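Local atomic coordinates of putative pyrazinamidase/nicotinamidase (PDB entry 3S2S), a protein that binds zinc and probably hydrolyses the amide group of nicotinamide and pyrazinamide. Residues T159-G164 / E186-A191; G164-I169 / V192-Q197. One frame throughout, in Å; residues are numbered along the deposited sequence.

Interaction 1 of 2, residues T159-G164 / E186-A191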
ATOM      1  N   THR A 159       5.187 -17.541   4.425  1.00 20.33           N
ATOM      2  CA  THR A 159       5.096 -18.254   3.155  1.00 19.12           C
ATOM      3  C   THR A 159       3.644 -18.402   2.733  1.00 18.45           C
ATOM      4  O   THR A 159       2.811 -18.837   3.539  1.00 19.78           O
ATOM      5  CB  THR A 159       5.672 -19.673   3.311  1.00 23.04           C
ATOM      6  OG1 THR A 159       7.034 -19.560   3.730  1.00 23.80           O
ATOM      7  CG2 THR A 159       5.605 -20.457   1.984  1.00 23.72           C
ATOM      8  N   VAL A 160       3.341 -18.037   1.487  1.00 17.61           N
ATOM      9  CA  VAL A 160       2.034 -18.354   0.918  1.00 15.86           C
ATOM     10  C   VAL A 160       2.154 -19.489  -0.091  1.00 16.17           C
ATOM     11  O   VAL A 160       3.111 -19.529  -0.862  1.00 18.86           O
ATOM     12  CB  VAL A 160       1.331 -17.142   0.274  1.00 14.75           C
ATOM     13  CG1 VAL A 160       0.996 -16.081   1.377  1.00 17.98           C
ATOM     14  CG2 VAL A 160       2.207 -16.482  -0.818  1.00 19.48           C
ATOM     15  N   VAL A 161       1.170 -20.381  -0.057  1.00 16.48           N
ATOM     16  CA  VAL A 161       1.059 -21.509  -0.969  1.00 14.39           C
ATOM     17  C   VAL A 161      -0.098 -21.215  -1.899  1.00 16.93           C
ATOM     18  O   VAL A 161      -1.231 -21.121  -1.447  1.00 18.25           O
ATOM     19  CB  VAL A 161       0.830 -22.801  -0.206  1.00 19.73           C
ATOM     20  CG1 VAL A 161       0.803 -23.984  -1.169  1.00 21.61           C
ATOM     21  CG2 VAL A 161       1.944 -22.986   0.835  1.00 20.22           C
ATOM     22  N   LEU A 162       0.187 -21.038  -3.185  1.00 16.04           N
ATOM     23  CA  LEU A 162      -0.849 -20.600  -4.120  1.00 17.80           C
ATOM     24  C   LEU A 162      -1.485 -21.764  -4.867  1.00 16.87           C
ATOM     25  O   LEU A 162      -0.778 -22.636  -5.366  1.00 18.14           O
ATOM     26  CB  LEU A 162      -0.275 -19.604  -5.128  1.00 14.64           C
ATOM     27  CG  LEU A 162       0.440 -18.411  -4.487  1.00 15.01           C
ATOM     28  CD1 LEU A 162       0.907 -17.486  -5.609  1.00 17.39           C
ATOM     29  CD2 LEU A 162      -0.499 -17.665  -3.529  1.00 17.63           C
ATOM     30  N   THR A 163      -2.814 -21.771  -4.920  1.00 14.02           N
ATOM     31  CA  THR A 163      -3.567 -22.768  -5.672  1.00 15.11           C
ATOM     32  C   THR A 163      -4.716 -22.047  -6.357  1.00 17.35           C
ATOM     33  O   THR A 163      -5.101 -20.960  -5.937  1.00 17.61           O
ATOM     34  CB  THR A 163      -4.209 -23.838  -4.738  1.00 19.38           C
ATOM     35  OG1 THR A 163      -5.193 -23.211  -3.880  1.00 20.06           O
ATOM     36  CG2 THR A 163      -3.149 -24.543  -3.881  1.00 17.99           C
ATOM     37  N   GLY A 164      -5.281 -22.666  -7.391  1.00 17.66           N
ATOM     38  CA  GLY A 164      -6.478 -22.111  -8.010  1.00 17.81           C
ATOM     39  C   GLY A 164      -6.270 -21.724  -9.459  1.00 20.52           C
ATOM     40  O   GLY A 164      -5.401 -22.277 -10.124  1.00 18.02           O
ATOM     41  N   GLU A 186       5.138 -20.529  -2.602  1.00 16.36           N
ATOM     42  CA  GLU A 186       5.114 -21.868  -3.173  1.00 18.10           C
ATOM     43  C   GLU A 186       3.923 -21.915  -4.112  1.00 23.67           C
ATOM     44  O   GLU A 186       2.896 -21.279  -3.857  1.00 22.82           O
ATOM     45  CB  GLU A 186       4.979 -22.920  -2.069  1.00 21.71           C
ATOM     46  CG  GLU A 186       6.126 -22.878  -1.079  1.00 23.84           C
ATOM     47  CD  GLU A 186       6.046 -23.952   0.002  1.00 32.00           C
ATOM     48  OE1 GLU A 186       4.929 -24.367   0.357  1.00 31.65           O
ATOM     49  OE2 GLU A 186       7.115 -24.398   0.493  1.00 38.54           O
ATOM     50  N   VAL A 187       4.068 -22.636  -5.216  1.00 19.75           N
ATOM     51  CA  VAL A 187       2.939 -22.856  -6.109  1.00 21.43           C
ATOM     52  C   VAL A 187       2.784 -24.349  -6.296  1.00 23.13           C
ATOM     53  O   VAL A 187       3.751 -25.047  -6.609  1.00 22.79           O
ATOM     54  CB  VAL A 187       3.172 -22.210  -7.479  1.00 21.94           C
ATOM     55  CG1 VAL A 187       1.962 -22.456  -8.389  1.00 26.81           C
ATOM     56  CG2 VAL A 187       3.440 -20.720  -7.316  1.00 26.29           C
ATOM     57  N   VAL A 188       1.579 -24.866  -6.103  1.00 22.51           N
ATOM     58  CA  VAL A 188       1.387 -26.306  -6.222  1.00 21.99           C
ATOM     59  C   VAL A 188       0.992 -26.602  -7.664  1.00 24.71           C
ATOM     60  O   VAL A 188      -0.113 -26.276  -8.076  1.00 19.10           O
ATOM     61  CB  VAL A 188       0.278 -26.789  -5.267  1.00 26.11           C
ATOM     62  CG1 VAL A 188       0.057 -28.321  -5.388  1.00 24.90           C
ATOM     63  CG2 VAL A 188       0.603 -26.371  -3.827  1.00 24.86           C
ATOM     64  N   GLN A 189       1.907 -27.178  -8.449  1.00 22.35           N
ATOM     65  CA  GLN A 189       1.667 -27.277  -9.884  1.00 22.65           C
ATOM     66  C   GLN A 189       0.399 -28.058 -10.233  1.00 22.70           C
ATOM     67  O   GLN A 189      -0.305 -27.719 -11.190  1.00 23.61           O
ATOM     68  CB  GLN A 189       2.880 -27.874 -10.631  1.00 24.42           C
ATOM     69  CG  GLN A 189       2.645 -27.941 -12.144  1.00 27.92           C
ATOM     70  CD  GLN A 189       3.909 -28.203 -12.951  1.00 42.41           C
ATOM     71  OE1 GLN A 189       5.019 -28.214 -12.417  1.00 45.64           O
ATOM     72  NE2 GLN A 189       3.742 -28.402 -14.256  1.00 43.17           N
ATOM     73  N   SER A 190       0.108 -29.099  -9.456  1.00 18.89           N
ATOM     74  CA  SER A 190      -1.041 -29.959  -9.744  1.00 21.89           C
ATOM     75  C   SER A 190      -2.349 -29.315  -9.312  1.00 22.69           C
ATOM     76  O   SER A 190      -3.428 -29.864  -9.538  1.00 22.92           O
ATOM     77  CB  SER A 190      -0.870 -31.303  -9.030  1.00 27.28           C
ATOM     78  OG  SER A 190      -0.842 -31.125  -7.621  1.00 32.32           O
ATOM     79  N   ALA A 191      -2.251 -28.138  -8.695  1.00 19.62           N
ATOM     80  CA  ALA A 191      -3.449 -27.466  -8.180  1.00 18.76           C
ATOM     81  C   ALA A 191      -3.588 -26.027  -8.682  1.00 19.38           C
ATOM     82  O   ALA A 191      -4.209 -25.189  -8.019  1.00 19.57           O
ATOM     83  CB  ALA A 191      -3.440 -27.499  -6.663  1.00 19.67           C
TER
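V161 and L162 pair in parallel register with E186 and V187, the short strand axes approaching to 4.6 Å with a 24° twist between their directions. The ladder is the usual parallel zigzag: E186 N donates to V160 O (2.9 Å), and E186 O receives L162 N (2.8 Å), so both polar atoms of the E186 backbone are spent on the residues flanking V161. The next rung, V188 N to L162 O, is weak. Beyond it the second strand turns away through a type I turn from V188 to A191; G164 N then bonds to A191 O at 2.8 Å, where the pairing passes to strand 192-193.

On the face carrying V161, E186 has the largest area buried by the contact. Its CG lies beside the backbone N (chi1 -60°) and the chain runs extended from there, crossing T159 and V161 obliquely: CG lies 3.9 Å from T159 CG2, while OE1 comes to 3.3 Å from V161 CG2. The carboxylate is not left to these methyls, since OE1 forms a salt bridge with K37 on the adjacent strand 37-42. V161 turns its other branch, CG1, to V188 CG2 at 3.6 Å. T163 lies side by side with V188, and its CG2 also touches A191 CB, while OG1 bonds to I40 O and thereby gives a buried hydroxyl its partner. On the opposite face L162 and V187 meet loosely through CD1 and CG2, and L162 is covered by T174 and A175 of helix 167-180.

Two neighbouring parallel strands joined through a helix that packs on one face of their sheet form a classic beta-alpha-beta crossover, here strand 159-165, helix 167-180 and strand 184-188 of the isochorismatase-type alpha/beta domain.

Interaction 2 of 2, residues G164-I169 / V192-Q197. With CAD (cacodylic acid), chain F.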
ATOM      1  N   GLY A 164      -5.281 -22.666  -7.391  1.00 17.66           N
ATOM      2  CA  GLY A 164      -6.478 -22.111  -8.010  1.00 17.81           C
ATOM      3  C   GLY A 164      -6.270 -21.724  -9.459  1.00 20.52           C
ATOM      4  O   GLY A 164      -5.401 -22.277 -10.124  1.00 18.02           O
ATOM      5  N   VAL A 165      -7.061 -20.764  -9.938  1.00 17.35           N
ATOM      6  CA  VAL A 165      -7.106 -20.394 -11.359  1.00 16.73           C
ATOM      7  C   VAL A 165      -7.206 -18.869 -11.482  1.00 17.25           C
ATOM      8  O   VAL A 165      -7.588 -18.208 -10.520  1.00 17.49           O
ATOM      9  CB  VAL A 165      -8.329 -21.067 -12.080  1.00 15.45           C
ATOM     10  CG1 VAL A 165      -8.205 -22.592 -12.059  1.00 19.61           C
ATOM     11  CG2 VAL A 165      -9.621 -20.635 -11.427  1.00 18.01           C
ATOM     12  N   LEU A 166      -6.828 -18.288 -12.629  1.00 18.32           N
ATOM     13  CA  LEU A 166      -6.105 -18.965 -13.694  1.00 19.96           C
ATOM     14  C   LEU A 166      -4.628 -18.682 -13.417  1.00 19.28           C
ATOM     15  O   LEU A 166      -4.275 -17.615 -12.875  1.00 18.50           O
ATOM     16  CB  LEU A 166      -6.466 -18.366 -15.053  1.00 25.33           C
ATOM     17  CG  LEU A 166      -7.884 -18.531 -15.608  1.00 32.34           C
ATOM     18  CD1 LEU A 166      -7.914 -17.966 -17.025  1.00 39.55           C
ATOM     19  CD2 LEU A 166      -8.269 -19.976 -15.613  1.00 32.58           C
ATOM     20  N   THR A 167      -3.765 -19.608 -13.801  1.00 18.28           N
ATOM     21  CA  THR A 167      -2.342 -19.505 -13.467  1.00 21.59           C
ATOM     22  C   THR A 167      -1.746 -18.162 -13.887  1.00 17.57           C
ATOM     23  O   THR A 167      -0.972 -17.552 -13.129  1.00 19.36           O
ATOM     24  CB  THR A 167      -1.556 -20.628 -14.168  1.00 20.63           C
ATOM     25  OG1 THR A 167      -2.320 -21.838 -14.104  1.00 23.13           O
ATOM     26  CG2 THR A 167      -0.223 -20.853 -13.486  1.00 20.85           C
ATOM     27  N   ASP A 168      -2.105 -17.711 -15.092  1.00 19.82           N
ATOM     28  CA  ASP A 168      -1.502 -16.523 -15.696  1.00 20.56           C
ATOM     29  C   ASP A 168      -2.230 -15.214 -15.401  1.00 22.67           C
ATOM     30  O   ASP A 168      -1.786 -14.159 -15.858  1.00 18.09           O
ATOM     31  CB  ASP A 168      -1.387 -16.709 -17.222  1.00 21.31           C
ATOM     32  CG  ASP A 168      -2.732 -16.978 -17.871  1.00 25.09           C
ATOM     33  OD1 ASP A 168      -3.418 -17.922 -17.427  1.00 24.46           O
ATOM     34  OD2 ASP A 168      -3.119 -16.237 -18.805  1.00 26.21           O
ATOM     35  N   ILE A 169      -3.340 -15.254 -14.653  1.00 17.44           N
ATOM     36  CA  ILE A 169      -4.029 -14.015 -14.302  1.00 16.99           C
ATOM     37  C   ILE A 169      -4.137 -13.911 -12.770  1.00 16.95           C
ATOM     38  O   ILE A 169      -3.264 -13.309 -12.129  1.00 17.24           O
ATOM     39  CB  ILE A 169      -5.393 -13.886 -15.010  1.00 17.95           C
ATOM     40  CG1 ILE A 169      -5.172 -13.976 -16.525  1.00 21.43           C
ATOM     41  CG2 ILE A 169      -6.072 -12.569 -14.633  1.00 22.84           C
ATOM     42  CD1 ILE A 169      -6.467 -14.059 -17.330  1.00 23.95           C
ATOM     43  N   VAL A 192      -3.016 -25.739  -9.846  1.00 17.59           N
ATOM     44  CA  VAL A 192      -3.267 -24.479 -10.550  1.00 16.48           C
ATOM     45  C   VAL A 192      -3.535 -24.824 -12.000  1.00 20.03           C
ATOM     46  O   VAL A 192      -3.073 -25.864 -12.482  1.00 21.27           O
ATOM     47  CB  VAL A 192      -2.087 -23.461 -10.478  1.00 20.58           C
ATOM     48  CG1 VAL A 192      -1.928 -22.915  -9.063  1.00 19.68           C
ATOM     49  CG2 VAL A 192      -0.781 -24.067 -10.984  1.00 21.24           C
ATOM     50  N   ALA A 193      -4.309 -23.990 -12.690  1.00 18.15           N
ATOM     51  CA  ALA A 193      -4.596 -24.240 -14.110  1.00 19.70           C
ATOM     52  C   ALA A 193      -4.994 -22.984 -14.869  1.00 18.26           C
ATOM     53  O   ALA A 193      -5.444 -22.014 -14.274  1.00 19.80           O
ATOM     54  CB  ALA A 193      -5.694 -25.301 -14.259  1.00 24.74           C
ATOM     55  N   SER A 194      -4.839 -23.008 -16.193  1.00 21.24           N
ATOM     56  CA  SER A 194      -5.383 -21.942 -17.030  1.00 22.40           C
ATOM     57  C   SER A 194      -6.055 -22.562 -18.253  1.00 24.29           C
ATOM     58  O   SER A 194      -5.893 -23.750 -18.513  1.00 22.75           O
ATOM     59  CB  SER A 194      -4.271 -20.998 -17.517  1.00 27.68           C
ATOM     60  OG  SER A 194      -4.831 -19.891 -18.229  1.00 32.84           O
ATOM     61  N   LEU A 195      -6.800 -21.749 -18.993  1.00 29.65           N
ATOM     62  CA  LEU A 195      -7.438 -22.217 -20.217  1.00 29.93           C
ATOM     63  C   LEU A 195      -6.357 -22.381 -21.253  1.00 33.40           C
ATOM     64  O   LEU A 195      -6.291 -23.394 -21.972  1.00 32.90           O
ATOM     65  CB  LEU A 195      -8.471 -21.203 -20.706  1.00 35.94           C
ATOM     66  CG  LEU A 195      -9.397 -21.709 -21.816  1.00 49.67           C
ATOM     67  CD1 LEU A 195     -10.674 -20.894 -21.854  1.00 55.91           C
ATOM     68  CD2 LEU A 195      -8.717 -21.693 -23.174  1.00 55.48           C
ATOM     69  N   SER A 196      -5.514 -21.353 -21.320  1.00 34.45           N
ATOM     70  CA  SER A 196      -4.376 -21.319 -22.228  1.00 32.58           C
ATOM     71  C   SER A 196      -3.196 -22.066 -21.631  1.00 30.61           C
ATOM     72  O   SER A 196      -2.604 -21.612 -20.660  1.00 30.42           O
ATOM     73  CB  SER A 196      -3.958 -19.869 -22.481  1.00 32.62           C
ATOM     74  OG  SER A 196      -2.727 -19.827 -23.185  1.00 32.06           O
ATOM     75  N   GLN A 197      -2.835 -23.203 -22.208  1.00 29.42           N
ATOM     76  CA  GLN A 197      -1.709 -23.940 -21.668  1.00 30.17           C
ATOM     77  C   GLN A 197      -0.390 -23.198 -21.942  1.00 33.89           C
ATOM     78  O   GLN A 197       0.559 -23.293 -21.158  1.00 32.15           O
ATOM     79  CB  GLN A 197      -1.672 -25.348 -22.264  1.00 29.72           C
ATOM     80  CG  GLN A 197      -0.531 -26.217 -21.763  1.00 43.59           C
TER
HETATM   81 AS   CAD F 185      -8.734 -15.040 -12.663  0.80 24.59          AS
HETATM   82  C1  CAD F 185      -9.974 -16.329 -11.889  1.00 19.95           C
HETATM   83  C2  CAD F 185      -9.629 -13.921 -14.029  1.00 26.46           C
HETATM   84  O1  CAD F 185      -7.324 -15.707 -13.151  1.00 32.58           O
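A193, V192 and T167 have the most surface buried where 192-197 runs beside the turn from strand to helix at 164-169. A193 is held through both polar atoms of its backbone: its N donates to G164 O (3.3 Å, bent to 144°), and its O accepts T167 N at 3.0 Å. The latter donor stands above the carbonyl plane, 56° out of it, and the same oxygen also receives the CA-H of L166.

V192 sets CB and CG1 against G164 O, while its CG2 meets T167 CG2 at 4.1 Å, the two side chains crossing at about a right angle. The threonine hydroxyl, with OG1 beside its own backbone N (chi1 -40°), is turned toward the A193 carbonyl but bonds instead to H200 of helix 197-209.

In this isochorismatase-type alpha/beta fold the turn between strand 159-165 and helix 167-180 borders the ligand pocket. The peptide bond between V165 and L166 is cis, and L166 N donates an almost straight bond of 2.7 Å to O1 of the bound cacodylic acid, which C170 N also binds. The L166 side chain rests CD2 against S194 CA.

Farther along, S194 OG donates to D168 OD1 at 2.6 Å, meeting the carboxylate on its syn side but somewhat out of the carboxylate plane. F202 of the second subunit packs on D168.

In the fold
From the N terminus, the chain runs along strand 159-165, turns a corner at G164, passes the bound cacodylic acid at V165 and L166 and continues into helix 167-180. On its return, strand 184-188 pairs with the first strand, and interaction 1 closes the crossover loop. The turn after V188 carries the chain to 192-193, where interaction 2 closes a second loop. The segments alternate along the sequence, so the loops cross, sharing G164. V192 CG1 packs on T163 and V187 and bridges the two contacts. Interaction 1 joins two neighbouring strands inside the parallel sheet; interaction 2 ties the C-terminal end of strand 159-165 and the start of the helix to the chain leading into helix 197-209.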